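Local coordinates for nitrogen regulatory protein P-II (Thiomonas intermedia, PDB 5D4N) that binds ADP and AMP as a trimeric, bicarbonate-regulated PII-like signalling protein associated with carboxysomes, and probably regulates the activity of partner proteins, at residues 49-54 against 61-66; 21-26 against 83-88. All coordinates share one frame; numbering follows the deposited sequence.

Interaction 1 (49-54 against 61-66); sequences GMYEGH and DALIMI. With ADP (adenosine-5'-diphosphate), chain D.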
loop_
_atom_site.group_PDB
_atom_site.type_symbol
_atom_site.label_atom_id
_atom_site.label_comp_id
_atom_site.label_asym_id
_atom_site.label_seq_id
_atom_site.Cartn_x
_atom_site.Cartn_y
_atom_site.Cartn_z
ATOM N N GLY A 49 -1.109 -0.752 22.215
ATOM C CA GLY A 49 -1.285 -2.192 22.112
ATOM C C GLY A 49 -1.429 -2.732 20.701
ATOM O O GLY A 49 -1.256 -2.012 19.717
ATOM N N MET A 50 -1.729 -4.026 20.627
ATOM C CA MET A 50 -1.895 -4.778 19.386
ATOM C C MET A 50 -3.346 -4.852 18.958
ATOM O O MET A 50 -4.252 -4.912 19.799
ATOM C CB MET A 50 -1.350 -6.202 19.526
ATOM C CG MET A 50 0.141 -6.272 19.930
ATOM S SD MET A 50 1.288 -5.542 18.713
ATOM C CE MET A 50 0.869 -6.484 17.291
ATOM N N TYR A 51 -3.559 -4.806 17.644
ATOM C CA TYR A 51 -4.858 -5.014 17.026
ATOM C C TYR A 51 -4.671 -6.274 16.189
ATOM O O TYR A 51 -3.791 -6.308 15.326
ATOM C CB TYR A 51 -5.245 -3.840 16.105
ATOM C CG TYR A 51 -5.627 -2.576 16.841
ATOM C CD1 TYR A 51 -6.945 -2.337 17.213
ATOM C CD2 TYR A 51 -4.663 -1.637 17.204
ATOM C CE1 TYR A 51 -7.304 -1.176 17.901
ATOM C CE2 TYR A 51 -5.015 -0.468 17.880
ATOM C CZ TYR A 51 -6.333 -0.248 18.234
ATOM O OH TYR A 51 -6.680 0.868 18.959
ATOM N N GLU A 52 -5.418 -7.339 16.479
ATOM C CA GLU A 52 -5.311 -8.562 15.692
ATOM C C GLU A 52 -6.675 -8.830 15.064
ATOM O O GLU A 52 -7.616 -9.233 15.779
ATOM C CB GLU A 52 -4.870 -9.753 16.552
ATOM C CG GLU A 52 -3.577 -9.553 17.321
ATOM C CD GLU A 52 -2.514 -10.544 16.914
ATOM O OE1 GLU A 52 -1.841 -10.302 15.887
ATOM O OE2 GLU A 52 -2.400 -11.595 17.585
ATOM N N GLY A 53 -6.763 -8.609 13.760
ATOM C CA GLY A 53 -7.998 -8.737 13.002
ATOM C C GLY A 53 -8.673 -10.082 13.116
ATOM O O GLY A 53 -9.889 -10.146 13.331
ATOM N N HIS A 54 -7.871 -11.164 13.048
ATOM C CA HIS A 54 -8.395 -12.521 13.096
ATOM C C HIS A 54 -9.042 -12.874 14.444
ATOM O O HIS A 54 -9.837 -13.810 14.489
ATOM C CB HIS A 54 -7.321 -13.532 12.673
ATOM C CG HIS A 54 -6.257 -13.739 13.706
ATOM N ND1 HIS A 54 -5.336 -12.750 14.001
ATOM C CD2 HIS A 54 -6.000 -14.823 14.477
ATOM C CE1 HIS A 54 -4.547 -13.259 14.935
ATOM N NE2 HIS A 54 -4.918 -14.498 15.266
ATOM N N ASP A 61 -15.256 -5.078 12.850
ATOM C CA ASP A 61 -14.494 -4.343 13.866
ATOM C C ASP A 61 -12.993 -4.341 13.621
ATOM O O ASP A 61 -12.291 -3.561 14.251
ATOM C CB ASP A 61 -14.763 -4.881 15.258
ATOM C CG ASP A 61 -16.148 -4.638 15.816
ATOM O OD1 ASP A 61 -16.899 -3.816 15.222
ATOM O OD2 ASP A 61 -16.502 -5.295 16.808
ATOM N N ALA A 62 -12.477 -5.261 12.798
ATOM C CA ALA A 62 -11.038 -5.333 12.574
ATOM C C ALA A 62 -10.492 -4.056 11.908
ATOM O O ALA A 62 -11.264 -3.317 11.259
ATOM C CB ALA A 62 -10.697 -6.560 11.723
ATOM N N LEU A 63 -9.186 -3.790 12.092
ATOM C CA LEU A 63 -8.539 -2.653 11.429
ATOM C C LEU A 63 -8.713 -2.777 9.937
ATOM O O LEU A 63 -8.720 -3.884 9.392
ATOM C CB LEU A 63 -7.017 -2.573 11.682
ATOM C CG LEU A 63 -6.511 -2.092 13.021
ATOM C CD1 LEU A 63 -4.992 -2.208 13.042
ATOM C CD2 LEU A 63 -6.899 -0.645 13.302
ATOM N N ILE A 64 -8.848 -1.635 9.274
ATOM C CA ILE A 64 -8.927 -1.597 7.817
ATOM C C ILE A 64 -7.975 -0.524 7.309
ATOM O O ILE A 64 -7.557 0.362 8.069
ATOM C CB ILE A 64 -10.380 -1.306 7.302
ATOM C CG1 ILE A 64 -10.874 0.103 7.787
ATOM C CG2 ILE A 64 -11.344 -2.409 7.685
ATOM C CD1 ILE A 64 -12.184 0.559 7.170
ATOM N N MET A 65 -7.641 -0.595 6.021
ATOM C CA MET A 65 -6.860 0.450 5.383
ATOM C C MET A 65 -7.645 0.918 4.195
ATOM O O MET A 65 -7.983 0.107 3.313
ATOM C CB MET A 65 -5.471 -0.042 4.930
ATOM C CG MET A 65 -4.708 1.043 4.218
ATOM S SD MET A 65 -2.973 0.611 3.883
ATOM C CE MET A 65 -3.182 -0.794 2.729
ATOM N N ILE A 66 -7.963 2.213 4.173
ATOM C CA ILE A 66 -8.698 2.784 3.044
ATOM C C ILE A 66 -7.646 3.452 2.171
ATOM O O ILE A 66 -6.890 4.309 2.661
ATOM C CB ILE A 66 -9.744 3.811 3.534
ATOM C CG1 ILE A 66 -10.760 3.126 4.452
ATOM C CG2 ILE A 66 -10.428 4.440 2.298
ATOM C CD1 ILE A 66 -11.715 4.134 5.197
HETATM P PB ADP D . -3.373 2.734 19.795
HETATM O O1B ADP D . -2.720 3.821 20.457
HETATM O O2B ADP D . -4.835 2.730 20.146
HETATM O O3B ADP D . -2.778 1.415 20.235
HETATM P PA ADP D . -2.345 3.798 17.177
HETATM O O1A ADP D . -3.083 5.008 16.724
HETATM O O2A ADP D . -0.948 4.181 17.714
HETATM O O3A ADP D . -3.203 2.924 18.212
HETATM O "O5'" ADP D . -2.144 2.831 15.931
HETATM C "C5'" ADP D . -3.296 2.204 15.344
HETATM C "C4'" ADP D . -2.870 1.398 14.144
HETATM O "O4'" ADP D . -2.254 2.269 13.175
HETATM C "C3'" ADP D . -1.797 0.360 14.442
HETATM O "O3'" ADP D . -2.343 -0.830 15.005
HETATM C "C2'" ADP D . -1.217 0.132 13.046
HETATM O "O2'" ADP D . -2.107 -0.670 12.294
HETATM C "C1'" ADP D . -1.246 1.552 12.467
HETATM N N9 ADP D . 0.033 2.237 12.642
HETATM C C8 ADP D . 0.431 3.016 13.698
HETATM N N7 ADP D . 1.685 3.397 13.638
HETATM C C5 ADP D . 2.141 2.840 12.453
HETATM C C6 ADP D . 3.385 2.907 11.789
HETATM N N6 ADP D . 4.465 3.520 12.300
HETATM N N1 ADP D . 3.483 2.306 10.579
HETATM C C2 ADP D . 2.420 1.654 10.092
HETATM N N3 ADP D . 1.212 1.496 10.643
HETATM C C4 ADP D . 1.132 2.130 11.823
#

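Interaction 2 (21-26 against 83-88); sequences KEFATD and QPFFEA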
loop_
_atom_site.group_PDB
_atom_site.type_symbol
_atom_site.label_atom_id
_atom_site.label_comp_id
_atom_site.label_asym_id
_atom_site.label_seq_id
_atom_site.Cartn_x
_atom_site.Cartn_y
_atom_site.Cartn_z
ATOM N N LYS A 21 -15.464 2.924 9.718
ATOM C CA LYS A 21 -15.412 2.939 8.251
ATOM C C LYS A 21 -16.352 3.990 7.652
ATOM O O LYS A 21 -15.919 4.781 6.798
ATOM C CB LYS A 21 -15.749 1.555 7.684
ATOM C CG LYS A 21 -15.740 1.484 6.131
ATOM C CD LYS A 21 -15.975 0.056 5.629
ATOM C CE LYS A 21 -17.420 -0.311 5.508
ATOM N NZ LYS A 21 -17.566 -1.696 4.977
ATOM N N GLU A 22 -17.605 4.018 8.109
ATOM C CA GLU A 22 -18.585 4.952 7.556
ATOM C C GLU A 22 -18.190 6.419 7.778
ATOM O O GLU A 22 -18.352 7.221 6.864
ATOM C CB GLU A 22 -20.000 4.620 8.044
ATOM C CG GLU A 22 -21.082 5.440 7.381
ATOM C CD GLU A 22 -22.429 5.315 8.057
ATOM O OE1 GLU A 22 -22.651 6.027 9.063
ATOM O OE2 GLU A 22 -23.257 4.503 7.587
ATOM N N PHE A 23 -17.614 6.763 8.953
ATOM C CA PHE A 23 -17.158 8.124 9.228
ATOM C C PHE A 23 -16.114 8.516 8.172
ATOM O O PHE A 23 -16.184 9.605 7.576
ATOM C CB PHE A 23 -16.524 8.186 10.616
ATOM C CG PHE A 23 -15.868 9.503 10.934
ATOM C CD1 PHE A 23 -14.540 9.740 10.594
ATOM C CD2 PHE A 23 -16.568 10.507 11.600
ATOM C CE1 PHE A 23 -13.950 10.979 10.831
ATOM C CE2 PHE A 23 -15.954 11.741 11.882
ATOM C CZ PHE A 23 -14.654 11.974 11.463
ATOM N N ALA A 24 -15.149 7.626 7.960
ATOM C CA ALA A 24 -14.076 7.903 7.001
ATOM C C ALA A 24 -14.575 7.993 5.565
ATOM O O ALA A 24 -14.220 8.944 4.862
ATOM C CB ALA A 24 -13.019 6.840 7.116
ATOM N N THR A 25 -15.369 7.006 5.108
ATOM C CA THR A 25 -15.903 7.028 3.710
ATOM C C THR A 25 -16.829 8.225 3.484
ATOM O O THR A 25 -16.805 8.835 2.408
ATOM C CB THR A 25 -16.492 5.691 3.296
ATOM O OG1 THR A 25 -17.663 5.429 4.097
ATOM C CG2 THR A 25 -15.445 4.550 3.369
ATOM N N ASP A 26 -17.580 8.635 4.534
ATOM C CA ASP A 26 -18.414 9.831 4.432
ATOM C C ASP A 26 -17.553 11.087 4.226
ATOM O O ASP A 26 -17.934 11.933 3.421
ATOM C CB ASP A 26 -19.280 10.019 5.669
ATOM C CG ASP A 26 -20.506 9.137 5.756
ATOM O OD1 ASP A 26 -20.834 8.452 4.742
ATOM O OD2 ASP A 26 -21.140 9.131 6.821
ATOM N N GLN A 83 -8.368 15.129 11.347
ATOM C CA GLN A 83 -7.685 15.613 12.560
ATOM C C GLN A 83 -8.405 15.379 13.914
ATOM O O GLN A 83 -7.825 14.697 14.774
ATOM C CB GLN A 83 -7.199 17.059 12.385
ATOM C CG GLN A 83 -6.461 17.591 13.618
ATOM C CD GLN A 83 -6.140 19.061 13.543
ATOM O OE1 GLN A 83 -6.531 19.790 12.608
ATOM N NE2 GLN A 83 -5.411 19.530 14.540
ATOM N N PRO A 84 -9.653 15.876 14.139
ATOM C CA PRO A 84 -10.310 15.614 15.428
ATOM C C PRO A 84 -10.515 14.122 15.636
ATOM O O PRO A 84 -10.405 13.647 16.759
ATOM C CB PRO A 84 -11.647 16.347 15.311
ATOM C CG PRO A 84 -11.427 17.365 14.273
ATOM C CD PRO A 84 -10.527 16.708 13.286
ATOM N N PHE A 85 -10.746 13.372 14.546
ATOM C CA PHE A 85 -10.930 11.933 14.662
ATOM C C PHE A 85 -9.658 11.274 15.187
ATOM O O PHE A 85 -9.743 10.515 16.154
ATOM C CB PHE A 85 -11.363 11.323 13.316
ATOM C CG PHE A 85 -11.505 9.826 13.389
ATOM C CD1 PHE A 85 -12.659 9.239 13.909
ATOM C CD2 PHE A 85 -10.456 9.001 13.022
ATOM C CE1 PHE A 85 -12.767 7.846 13.994
ATOM C CE2 PHE A 85 -10.557 7.619 13.138
ATOM C CZ PHE A 85 -11.704 7.054 13.638
ATOM N N PHE A 86 -8.495 11.524 14.545
ATOM C CA PHE A 86 -7.247 10.869 14.975
ATOM C C PHE A 86 -6.678 11.362 16.312
ATOM O O PHE A 86 -5.885 10.652 16.935
ATOM C CB PHE A 86 -6.203 10.811 13.851
ATOM C CG PHE A 86 -6.591 9.848 12.739
ATOM C CD1 PHE A 86 -6.865 8.512 13.015
ATOM C CD2 PHE A 86 -6.658 10.272 11.412
ATOM C CE1 PHE A 86 -7.225 7.623 11.995
ATOM C CE2 PHE A 86 -7.033 9.384 10.395
ATOM C CZ PHE A 86 -7.313 8.069 10.691
ATOM N N GLU A 87 -7.142 12.512 16.793
ATOM C CA GLU A 87 -6.747 13.010 18.120
ATOM C C GLU A 87 -7.526 12.235 19.214
ATOM O O GLU A 87 -7.062 12.128 20.357
ATOM C CB GLU A 87 -6.942 14.534 18.239
ATOM C CG GLU A 87 -5.992 15.342 17.367
ATOM N N ALA A 88 -8.682 11.625 18.840
ATOM C CA ALA A 88 -9.532 10.883 19.777
ATOM C C ALA A 88 -9.642 9.378 19.513
ATOM O O ALA A 88 -10.186 8.651 20.356
ATOM C CB ALA A 88 -10.925 11.507 19.799
#

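Interaction 1 (49-54 against 61-66)
Ala62 meets Gly53, and Leu63 meets Tyr51, where the end of strand 49-52, outermost in the sheet of this chain of the PII fold, comes up against the approach to strand 63-70, forming part of the ADP pocket. The two strands flank strand 36-46: Tyr51 pairs through its backbone with Gly44, and Leu63 with Leu42. No hydrogen bond joins the two segments directly. The methyl of Ala62 rests against the backbone of Gly53, with Ala62 CB 3.7 Å from Gly53 CA; Gly53 N is hydrogen-bonded to Ser43 OG of the intervening strand 36-46. One residue on, the Leu63 side chain crosses that of Tyr51 at about a right angle. Its CG lies anti to its own carbonyl carbon (chi1 -75°), and the two methyls divide their work. Leu63 CD2 stands over one face of the Tyr51 ring, 4.2 Å above its plane and displaced toward the rim. The far end of that ring reaches the phosphates, where Tyr51 OH shares a hydrogen bond with Ser90 OG and lies 2.9 Å from ADP O2B, an oxygen in the ring plane. Leu63 CD1 lies 3.5 Å from Tyr51 CB and 3.4 Å from the ribose oxygen ADP O2'.

Interaction 2 (21-26 against 83-88)
Helix 21-31 and the last turns of helix 72-88 run past each other with the CA atoms of Phe23 and Phe85, the nearest pair, 9.1 Å apart, and the contact between these segments is made by the two phenylalanines. These are the two helices of the ferredoxin-like PII fold, lying together against the antiparallel sheet. Each phenylalanine directs its CB toward the other helix and carries CG anti to its own backbone N (chi1 173° for Phe23, 178° for Phe85), which turns both rings toward each other between the helices. There they slide past each other in opposite directions. The result is an offset stack with planes at 23° and centroids 4.9 Å apart, so displaced that the rings barely overlap. Much of the touching is therefore done by the rim carbons of Phe23 against the base of its partner's side chain: Phe23 CE1 is 3.6 Å from Phe85 CB, and Phe23 CZ lies against the same methylene. In return, Phe85 CD1 sits over one face of the Phe23 ring, near its rim. The contact is wholly apolar.

The two partners differ in their surroundings. Phe23 lies at the exposed margin, whereas Phe85 is buried, stacked on His89, met edge-to-face by His20 and packed on Leu16 of strand 7-17. The helix carrying Phe85 is kinked at Pro84, whose N makes no bond to the preceding turn. Beyond the helix the chain runs directly into Ser90 and Gly91 of the ADP pocket, so the aromatic pair joins the two helices close to that loop without itself forming part of the pocket. Phe86 CE1 lies at the edge of the Phe85 ring, in its plane, while Phe85 CD2 stands 3.6 Å above the plane of the Phe86 ring.

In the fold
From the N terminus, strand 7-17 leads into helix 21-31, where the first half of interaction 2 lies. The chain then runs through strands 36-46 and 49-52, turns back through a short loop into strand 63-70 and so closes interaction 1, before helix 72-88 brings it round to close interaction 2. The short loop of interaction 1 is thus nested inside the long one of interaction 2. One contact ties the outermost strand of this chain's sheet to an inner strand, the other joins the two helices. They meet where helix 21-31 lies on the sheet, through Ile66 CD1 on Ala24 CB (3.6 Å) and Ile64 on Lys21. Past interaction 2 the chain passes through Ser90 and Gly91, back beside the nucleotide pocket of interaction 1.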